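Long-range contacts in alcohol dehydrogenase (PDB 1H2B), which probably catalyses the NAD+-dependent oxidation of alcohols, and binds zinc ions and the dinucleotide coenzyme: residues I45-G50 with Y84-A89; T271-G276 with R291-R296. All coordinates share one frame; numbering follows the deposited sequence.

Overall arrangement
Both contacts are partly buried, but they hold different elements in different parts of the fold. Interaction 1 joins strands 44-52 and 81-88 of the GroES-like domain, where backbone hydrogen bonds dominate and a charged, watered fringe runs along one margin. Interaction 2 lies in the coenzyme-binding, Rossmann-type part and works almost wholly through side chains: the turn after helix 265-270 meets the end of strand 289-293 and the start of helix 294-300 by aromatic and proline packing. The centres of interaction 1 and interaction 2 are about 46 Å apart, on opposite sides of the chain's centre. Interaction 2 borders a second subunit, whereas no other chain of the assembly touches interaction 1.

Interaction 1. Residues I45-G50 with Y84-A89; sequences IVRIAG and YIEEVA
Arg47 and Tyr84 form a hydrogen-bonded antiparallel pair: Arg47 N gives a bond of 2.8 Å to Tyr84 O, and Tyr84 N returns one of 2.8 Å to Arg47 O. Toward the start of 45-48, Ile45 N donates to Glu87 O at 2.9 Å. Ile45 O receives two amides, Glu86 N at 2.7 Å and, weakly, Glu87 N at 3.3 Å, the signature of a classic beta bulge that shifts the register by one residue. Val46, between the two ends, lays CG1 against Tyr84 O. This backbone zone is the close-fitting part. Beside it the Arg47 guanidinium lies nearly parallel to the Tyr84 ring, 10° between planes, with NH2 3.4 Å from Tyr84 CD1. The looser, hydrated corner is at Arg47 NE: a bend at chi3 (56°) places it where it donates to a water, 3.0 Å away in the guanidinium plane; the same water donates to Ile85 O and Glu86 OE1, linking charges too distant for a salt bridge. An alanine in place of Arg47 would probably leave the Tyr84 ring without its flat neighbour and the water without its donor. Glu86 OE2 pairs with Lys97 instead. Strand 44-52 is flanked here by 81-88 and 140-143, whose Phe140 touches Ile45, Arg47 and Glu86; Val101 of strand 100-103 packs on Val46 and Ile85, while Leu160 of helix 157-162 touches Ala49 and Tyr84.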
loop_
_atom_site.group_PDB
_atom_site.type_symbol
_atom_site.label_atom_id
_atom_site.label_comp_id
_atom_site.label_asym_id
_atom_site.label_seq_id
_atom_site.Cartn_x
_atom_site.Cartn_y
_atom_site.Cartn_z
ATOM N N ILE B 45 -35.834 10.543 -10.423
ATOM C CA ILE B 45 -36.573 9.374 -10.931
ATOM C C ILE B 45 -36.069 9.019 -12.330
ATOM O O ILE B 45 -35.921 9.877 -13.207
ATOM C CB ILE B 45 -38.110 9.612 -10.924
ATOM C CG1 ILE B 45 -38.587 9.744 -9.484
ATOM C CG2 ILE B 45 -38.833 8.428 -11.644
ATOM C CD1 ILE B 45 -40.004 10.318 -9.360
ATOM N N VAL B 46 -35.810 7.722 -12.537
ATOM C CA VAL B 46 -35.315 7.205 -13.798
ATOM C C VAL B 46 -36.372 6.350 -14.451
ATOM O O VAL B 46 -37.049 5.578 -13.770
ATOM C CB VAL B 46 -34.034 6.340 -13.535
ATOM C CG1 VAL B 46 -33.583 5.619 -14.769
ATOM C CG2 VAL B 46 -32.928 7.232 -12.975
ATOM N N ARG B 47 -36.524 6.531 -15.753
ATOM C CA ARG B 47 -37.223 5.588 -16.636
ATOM C C ARG B 47 -36.256 4.459 -16.972
ATOM O O ARG B 47 -35.230 4.665 -17.665
ATOM C CB ARG B 47 -37.743 6.319 -17.885
ATOM C CG ARG B 47 -38.380 5.399 -18.900
ATOM C CD ARG B 47 -38.973 6.145 -20.116
ATOM N NE ARG B 47 -38.032 7.007 -20.846
ATOM C CZ ARG B 47 -37.352 6.646 -21.937
ATOM N NH1 ARG B 47 -37.452 5.398 -22.403
ATOM N NH2 ARG B 47 -36.552 7.533 -22.550
ATOM N N ILE B 48 -36.539 3.268 -16.432
ATOM C CA ILE B 48 -35.650 2.129 -16.629
ATOM C C ILE B 48 -35.592 1.710 -18.082
ATOM O O ILE B 48 -36.636 1.564 -18.750
ATOM C CB ILE B 48 -36.150 0.986 -15.758
ATOM C CG1 ILE B 48 -36.082 1.385 -14.278
ATOM C CG2 ILE B 48 -35.368 -0.366 -16.066
ATOM C CD1 ILE B 48 -34.588 1.429 -13.666
ATOM N N ALA B 49 -34.362 1.532 -18.573
ATOM C CA ALA B 49 -34.102 0.971 -19.922
ATOM C C ALA B 49 -33.641 -0.490 -19.844
ATOM O O ALA B 49 -33.960 -1.301 -20.709
ATOM C CB ALA B 49 -33.070 1.827 -20.697
ATOM N N GLY B 50 -32.902 -0.842 -18.796
ATOM C CA GLY B 50 -32.381 -2.207 -18.665
ATOM C C GLY B 50 -32.204 -2.510 -17.186
ATOM O O GLY B 50 -31.665 -1.682 -16.443
ATOM N N TYR B 84 -33.026 6.309 -18.344
ATOM C CA TYR B 84 -32.990 7.704 -18.763
ATOM C C TYR B 84 -33.612 8.526 -17.653
ATOM O O TYR B 84 -34.613 8.124 -17.041
ATOM C CB TYR B 84 -33.814 7.888 -20.040
ATOM C CG TYR B 84 -33.335 7.077 -21.199
ATOM C CD1 TYR B 84 -33.879 5.816 -21.469
ATOM C CD2 TYR B 84 -32.314 7.549 -21.996
ATOM C CE1 TYR B 84 -33.425 5.046 -22.553
ATOM C CE2 TYR B 84 -31.848 6.803 -23.077
ATOM C CZ TYR B 84 -32.415 5.557 -23.340
ATOM O OH TYR B 84 -31.985 4.821 -24.403
ATOM N N ILE B 85 -33.021 9.676 -17.359
ATOM C CA ILE B 85 -33.625 10.537 -16.345
ATOM C C ILE B 85 -35.072 10.786 -16.772
ATOM O O ILE B 85 -35.328 11.062 -17.959
ATOM C CB ILE B 85 -32.859 11.876 -16.219
ATOM C CG1 ILE B 85 -31.411 11.659 -15.698
ATOM C CG2 ILE B 85 -33.616 12.864 -15.321
ATOM C CD1 ILE B 85 -31.276 11.197 -14.259
ATOM N N GLU B 86 -35.977 10.735 -15.787
ATOM C CA GLU B 86 -37.368 11.141 -16.040
ATOM C C GLU B 86 -37.574 12.544 -15.468
ATOM O O GLU B 86 -38.028 13.459 -16.201
ATOM C CB GLU B 86 -38.357 10.122 -15.487
ATOM C CG GLU B 86 -39.787 10.673 -15.639
ATOM C CD GLU B 86 -40.238 10.766 -17.085
ATOM O OE1 GLU B 86 -39.762 10.004 -17.976
ATOM O OE2 GLU B 86 -41.105 11.640 -17.335
ATOM N N GLU B 87 -37.290 12.722 -14.178
ATOM C CA GLU B 87 -37.331 14.046 -13.553
ATOM C C GLU B 87 -36.415 14.117 -12.371
ATOM O O GLU B 87 -35.939 13.087 -11.872
ATOM C CB GLU B 87 -38.768 14.367 -13.113
ATOM C CG GLU B 87 -39.297 13.433 -12.026
ATOM C CD GLU B 87 -40.690 13.837 -11.595
ATOM O OE1 GLU B 87 -41.571 12.981 -11.613
ATOM O OE2 GLU B 87 -40.876 15.012 -11.220
ATOM N N VAL B 88 -36.159 15.341 -11.916
ATOM C CA VAL B 88 -35.292 15.569 -10.770
ATOM C C VAL B 88 -35.866 16.638 -9.863
ATOM O O VAL B 88 -36.657 17.532 -10.314
ATOM C CB VAL B 88 -33.836 15.967 -11.182
ATOM C CG1 VAL B 88 -33.189 14.911 -12.130
ATOM C CG2 VAL B 88 -33.805 17.357 -11.837
ATOM N N ALA B 89 -35.451 16.591 -8.603
ATOM C CA ALA B 89 -35.926 17.501 -7.571
ATOM C C ALA B 89 -35.054 18.707 -7.540
ATOM O O ALA B 89 -34.078 18.776 -8.277
ATOM C CB ALA B 89 -35.899 16.833 -6.206
HETATM O O HOH W 1 -37.400 9.623 -19.424
#

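Interaction 2. Residues T271-G276 with R291-R296; sequences TPYLLG and RFPTIR
Phe292 is wedged between Pro272 and Tyr273, offering a face to one and an edge to the other. Its CG stands anti to the backbone N (chi1 -167°), on the side of the turn at 271-274, and the ring beyond it reaches both residues. There Pro272 CB sits over the ring face, 3.9 Å from the centroid, a CH-pi contact. The rim of the same ring points at the face of Tyr273 in a T-shaped pair, planes 66° apart. Phe292 CE1 comes within 3.5 Å of Tyr273 CZ. The Tyr273 ring runs past Phe292 in the opposite direction until OH meets Pro293 CD tip to tip at 3.7 Å. Arg296, its chain bent at chi3, crosses the tyrosine at about a right angle. Tyr273 CE2 lies over the centre of the Arg296 guanidinium, 3.7 Å above its plane. The two planes are 65° apart, with NH1 at the edge of the ring and in its plane, so the groups are not stacked flat. Pro293 holds the N-cap position of helix 294-300. Residues Arg291 to Pro293 also pair antiparallel with a strand of the second subunit. The polar link is indirect: a water 2.6 Å from Tyr273 OH donates to Arg291 O. Shape and aromatic packing therefore do most of the joining, and the water ties the tyrosine hydroxyl to the backbone of the strand that continues the sheet into the second subunit.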
loop_
_atom_site.group_PDB
_atom_site.type_symbol
_atom_site.label_atom_id
_atom_site.label_comp_id
_atom_site.label_asym_id
_atom_site.label_seq_id
_atom_site.Cartn_x
_atom_site.Cartn_y
_atom_site.Cartn_z
ATOM N N THR B 271 -12.451 -23.766 -2.592
ATOM C CA THR B 271 -11.594 -22.653 -3.022
ATOM C C THR B 271 -10.426 -22.330 -2.073
ATOM O O THR B 271 -9.363 -22.017 -2.544
ATOM C CB THR B 271 -12.375 -21.390 -3.380
ATOM O OG1 THR B 271 -13.282 -21.045 -2.318
ATOM C CG2 THR B 271 -13.255 -21.665 -4.640
ATOM N N PRO B 272 -10.549 -22.444 -0.743
ATOM C CA PRO B 272 -9.377 -22.184 0.113
ATOM C C PRO B 272 -8.245 -23.152 -0.190
ATOM O O PRO B 272 -7.098 -22.770 -0.008
ATOM C CB PRO B 272 -9.909 -22.396 1.540
ATOM C CG PRO B 272 -11.415 -22.192 1.404
ATOM C CD PRO B 272 -11.770 -22.750 0.024
ATOM N N TYR B 273 -8.557 -24.377 -0.671
ATOM C CA TYR B 273 -7.550 -25.386 -0.913
ATOM C C TYR B 273 -6.839 -25.142 -2.243
ATOM O O TYR B 273 -5.857 -25.861 -2.535
ATOM C CB TYR B 273 -8.197 -26.781 -0.879
ATOM C CG TYR B 273 -8.560 -27.168 0.531
ATOM C CD1 TYR B 273 -9.820 -26.909 1.016
ATOM C CD2 TYR B 273 -7.617 -27.713 1.376
ATOM C CE1 TYR B 273 -10.178 -27.251 2.349
ATOM C CE2 TYR B 273 -7.953 -28.040 2.732
ATOM C CZ TYR B 273 -9.223 -27.786 3.172
ATOM O OH TYR B 273 -9.539 -28.101 4.471
ATOM N N LEU B 274 -7.307 -24.150 -3.027
ATOM C CA LEU B 274 -6.563 -23.746 -4.248
ATOM C C LEU B 274 -5.343 -22.876 -3.942
ATOM O O LEU B 274 -4.447 -22.718 -4.780
ATOM C CB LEU B 274 -7.465 -22.975 -5.226
ATOM C CG LEU B 274 -8.767 -23.676 -5.644
ATOM C CD1 LEU B 274 -9.618 -22.723 -6.445
ATOM C CD2 LEU B 274 -8.401 -24.959 -6.396
ATOM N N LEU B 275 -5.298 -22.320 -2.735
ATOM C CA LEU B 275 -4.316 -21.276 -2.440
ATOM C C LEU B 275 -2.911 -21.802 -2.186
ATOM O O LEU B 275 -2.688 -22.784 -1.451
ATOM C CB LEU B 275 -4.739 -20.506 -1.188
ATOM C CG LEU B 275 -6.089 -19.781 -1.294
ATOM C CD1 LEU B 275 -6.380 -19.123 0.077
ATOM C CD2 LEU B 275 -6.173 -18.728 -2.432
ATOM N N GLY B 276 -1.955 -21.100 -2.773
ATOM C CA GLY B 276 -0.562 -21.340 -2.457
ATOM C C GLY B 276 -0.128 -20.503 -1.264
ATOM O O GLY B 276 -0.952 -19.847 -0.610
ATOM N N ARG B 291 -15.349 -22.832 6.198
ATOM C CA ARG B 291 -14.874 -23.770 7.226
ATOM C C ARG B 291 -13.497 -24.291 6.873
ATOM O O ARG B 291 -13.316 -25.099 5.935
ATOM C CB ARG B 291 -15.766 -24.991 7.460
ATOM C CG ARG B 291 -16.921 -25.200 6.501
ATOM C CD ARG B 291 -18.111 -25.943 7.109
ATOM N NE ARG B 291 -19.282 -25.098 7.394
ATOM C CZ ARG B 291 -19.715 -24.792 8.619
ATOM N NH1 ARG B 291 -19.080 -25.254 9.686
ATOM N NH2 ARG B 291 -20.791 -24.026 8.790
ATOM N N PHE B 292 -12.499 -23.816 7.590
ATOM C CA PHE B 292 -11.132 -24.114 7.197
ATOM C C PHE B 292 -10.264 -24.178 8.441
ATOM O O PHE B 292 -10.432 -23.351 9.332
ATOM C CB PHE B 292 -10.630 -23.011 6.248
ATOM C CG PHE B 292 -9.362 -23.328 5.526
ATOM C CD1 PHE B 292 -9.341 -24.249 4.481
ATOM C CD2 PHE B 292 -8.187 -22.674 5.834
ATOM C CE1 PHE B 292 -8.168 -24.526 3.765
ATOM C CE2 PHE B 292 -7.031 -22.914 5.104
ATOM C CZ PHE B 292 -7.001 -23.835 4.086
ATOM N N PRO B 293 -9.348 -25.133 8.563
ATOM C CA PRO B 293 -8.542 -25.220 9.795
ATOM C C PRO B 293 -7.587 -24.009 9.987
ATOM O O PRO B 293 -6.857 -23.623 9.053
ATOM C CB PRO B 293 -7.712 -26.514 9.604
ATOM C CG PRO B 293 -8.288 -27.207 8.415
ATOM C CD PRO B 293 -9.052 -26.221 7.608
ATOM N N THR B 294 -7.593 -23.416 11.173
ATOM C CA THR B 294 -6.612 -22.320 11.380
ATOM C C THR B 294 -5.155 -22.722 11.263
ATOM O O THR B 294 -4.318 -21.891 10.945
ATOM C CB THR B 294 -6.865 -21.549 12.704
ATOM O OG1 THR B 294 -6.844 -22.476 13.803
ATOM C CG2 THR B 294 -8.242 -20.840 12.703
ATOM N N ILE B 295 -4.820 -23.976 11.557
ATOM C CA ILE B 295 -3.431 -24.384 11.378
ATOM C C ILE B 295 -2.979 -24.223 9.921
ATOM O O ILE B 295 -1.816 -23.910 9.676
ATOM C CB ILE B 295 -3.173 -25.825 11.939
ATOM C CG1 ILE B 295 -1.664 -26.083 12.020
ATOM C CG2 ILE B 295 -3.909 -26.888 11.096
ATOM C CD1 ILE B 295 -1.254 -27.323 12.870
ATOM N N ARG B 296 -3.903 -24.407 8.962
ATOM C CA ARG B 296 -3.607 -24.175 7.554
ATOM C C ARG B 296 -3.599 -22.691 7.230
ATOM O O ARG B 296 -2.783 -22.270 6.389
ATOM C CB ARG B 296 -4.593 -24.901 6.649
ATOM C CG ARG B 296 -4.365 -26.412 6.762
ATOM C CD ARG B 296 -5.030 -27.187 5.672
ATOM N NE ARG B 296 -4.640 -26.673 4.359
ATOM C CZ ARG B 296 -4.256 -27.432 3.345
ATOM N NH1 ARG B 296 -4.204 -28.751 3.494
ATOM N NH2 ARG B 296 -3.943 -26.871 2.181
HETATM O O HOH W 2 -11.965 -27.431 5.249
#